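Local structure of insecticidal Delta-Endotoxin Cry8Ea1 (Bacillus Thuringiensis, 3EB7) at residues G15-K20 with V30-T35. The protein is an insecticidal crystal toxin active against larvae of the beetle Holotrichia parallela, and probably kills by forming pores in midgut cell membranes. Residues are numbered along the deposited sequence; the frame is centred on the assembly and turned at random.
Sequences GTILGK and VSLYST
Leu32 makes the tight part of this contact, turning its two methyl groups to different residues of the facing helix. CD1 lies 3.7 Å from CG2 of Thr16 and 4.2 Å from CG1 of Ile17, whereas CD2 comes to 4.1 Å from CB of Lys20. CG of Leu32 lies anti to the backbone N (chi1 171°), which sets the branch point from which the two methyls diverge. Thr16 holds its methyl in the equivalent position, CG2 anti to its own N, and there CG2 also meets CG2 of Thr35, tip to tip at 3.9 Å. Its hydroxyl is turned back along its own helix, where OG1 bonds to the carbonyl oxygen of Ser12. The segments run antiparallel at 176°, as expected for helices 2-20 and 26-40, consecutive members of the N-terminal helical bundle of a three-domain Cry toxin, joined by a short connection. Ile17 and Leu32 are both buried, and Ile17 also touches Asn141 of helix 133-153. With the axes 10.7 Å apart and 247 Å² buried in all, the interface is modest, bridged by a few side chains. Toward solvent it becomes looser and polar. The Lys20 chain, bent at chi2 and chi4, brings NZ to 3.3 Å from OG of exposed Ser31, a weak hydrogen bond; the ammonium is also bonded to the carbonyl oxygen of Pro28, early in helix 26-40. Thr35 OG1 makes a weak hydrogen bond to Ser31 O (3.3 Å) within its own helix.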
loop_
_atom_site.group_PDB
_atom_site.type_symbol
_atom_site.label_atom_id
_atom_site.label_comp_id
_atom_site.label_asym_id
_atom_site.label_seq_id
_atom_site.Cartn_x
_atom_site.Cartn_y
_atom_site.Cartn_z
ATOM N N GLY A 15 3.919 -5.714 -7.050
ATOM C CA GLY A 15 3.660 -5.342 -8.422
ATOM C C GLY A 15 3.421 -6.512 -9.351
ATOM O O GLY A 15 2.564 -6.460 -10.229
ATOM N N THR A 16 4.174 -7.578 -9.171
ATOM C CA THR A 16 4.011 -8.747 -10.023
ATOM C C THR A 16 2.672 -9.442 -9.774
ATOM O O THR A 16 1.954 -9.776 -10.708
ATOM C CB THR A 16 5.112 -9.779 -9.760
ATOM O OG1 THR A 16 6.363 -9.201 -10.093
ATOM C CG2 THR A 16 4.903 -10.997 -10.646
ATOM N N ILE A 17 2.375 -9.703 -8.507
ATOM C CA ILE A 17 1.111 -10.326 -8.115
ATOM C C ILE A 17 -0.124 -9.470 -8.510
ATOM O O ILE A 17 -1.128 -10.006 -8.980
ATOM C CB ILE A 17 1.114 -10.683 -6.618
ATOM C CG1 ILE A 17 2.112 -11.826 -6.376
ATOM C CG2 ILE A 17 -0.269 -11.055 -6.148
ATOM C CD1 ILE A 17 2.769 -11.765 -4.990
ATOM N N LEU A 18 -0.025 -8.156 -8.353
ATOM C CA LEU A 18 -1.123 -7.281 -8.697
ATOM C C LEU A 18 -1.480 -7.448 -10.179
ATOM O O LEU A 18 -2.647 -7.342 -10.551
ATOM C CB LEU A 18 -0.739 -5.827 -8.363
ATOM C CG LEU A 18 -1.589 -4.862 -7.517
ATOM C CD1 LEU A 18 -2.605 -5.498 -6.616
ATOM C CD2 LEU A 18 -0.680 -3.928 -6.720
ATOM N N GLY A 19 -0.484 -7.743 -11.020
ATOM C CA GLY A 19 -0.684 -7.946 -12.464
ATOM C C GLY A 19 -1.334 -9.272 -12.833
ATOM O O GLY A 19 -1.885 -9.419 -13.944
ATOM N N LYS A 20 -1.278 -10.246 -11.916
ATOM C CA LYS A 20 -1.898 -11.560 -12.122
ATOM C C LYS A 20 -3.127 -11.848 -11.230
ATOM O O LYS A 20 -3.621 -12.979 -11.168
ATOM C CB LYS A 20 -0.858 -12.672 -11.881
ATOM C CG LYS A 20 0.392 -12.692 -12.800
ATOM C CD LYS A 20 0.063 -12.694 -14.276
ATOM C CE LYS A 20 1.338 -12.640 -15.160
ATOM N NZ LYS A 20 2.146 -13.881 -15.034
ATOM N N VAL A 30 2.378 -20.274 -14.173
ATOM C CA VAL A 30 3.730 -20.834 -14.301
ATOM C C VAL A 30 4.747 -19.698 -14.415
ATOM O O VAL A 30 5.788 -19.698 -13.739
ATOM C CB VAL A 30 3.818 -21.804 -15.490
ATOM C CG1 VAL A 30 5.283 -22.165 -15.826
ATOM C CG2 VAL A 30 3.022 -23.052 -15.167
ATOM N N SER A 31 4.398 -18.720 -15.242
ATOM C CA SER A 31 5.146 -17.507 -15.437
ATOM C C SER A 31 5.355 -16.689 -14.135
ATOM O O SER A 31 6.432 -16.122 -13.901
ATOM C CB SER A 31 4.403 -16.677 -16.504
ATOM O OG SER A 31 4.767 -15.298 -16.449
ATOM N N LEU A 32 4.306 -16.616 -13.319
ATOM C CA LEU A 32 4.317 -15.965 -12.020
ATOM C C LEU A 32 5.287 -16.646 -11.045
ATOM O O LEU A 32 6.111 -15.980 -10.443
ATOM C CB LEU A 32 2.887 -15.965 -11.448
ATOM C CG LEU A 32 2.644 -15.533 -10.001
ATOM C CD1 LEU A 32 3.216 -14.112 -9.727
ATOM C CD2 LEU A 32 1.144 -15.578 -9.719
ATOM N N TYR A 33 5.164 -17.957 -10.875
ATOM C CA TYR A 33 6.084 -18.766 -10.050
ATOM C C TYR A 33 7.529 -18.642 -10.498
ATOM O O TYR A 33 8.451 -18.585 -9.676
ATOM C CB TYR A 33 5.694 -20.254 -10.061
ATOM C CG TYR A 33 4.680 -20.607 -9.013
ATOM C CD1 TYR A 33 3.404 -21.069 -9.353
ATOM C CD2 TYR A 33 4.980 -20.443 -7.677
ATOM C CE1 TYR A 33 2.452 -21.371 -8.377
ATOM C CE2 TYR A 33 4.048 -20.743 -6.694
ATOM C CZ TYR A 33 2.785 -21.200 -7.049
ATOM O OH TYR A 33 1.913 -21.488 -6.027
ATOM N N SER A 34 7.721 -18.612 -11.812
ATOM C CA SER A 34 9.042 -18.365 -12.369
ATOM C C SER A 34 9.674 -17.029 -11.872
ATOM O O SER A 34 10.830 -16.984 -11.429
ATOM C CB SER A 34 8.965 -18.385 -13.885
ATOM O OG SER A 34 10.284 -18.258 -14.351
ATOM N N THR A 35 8.891 -15.961 -11.941
ATOM C CA THR A 35 9.277 -14.659 -11.417
ATOM C C THR A 35 9.466 -14.701 -9.903
ATOM O O THR A 35 10.500 -14.263 -9.428
ATOM C CB THR A 35 8.273 -13.568 -11.864
ATOM O OG1 THR A 35 8.328 -13.467 -13.285
ATOM C CG2 THR A 35 8.592 -12.232 -11.279
#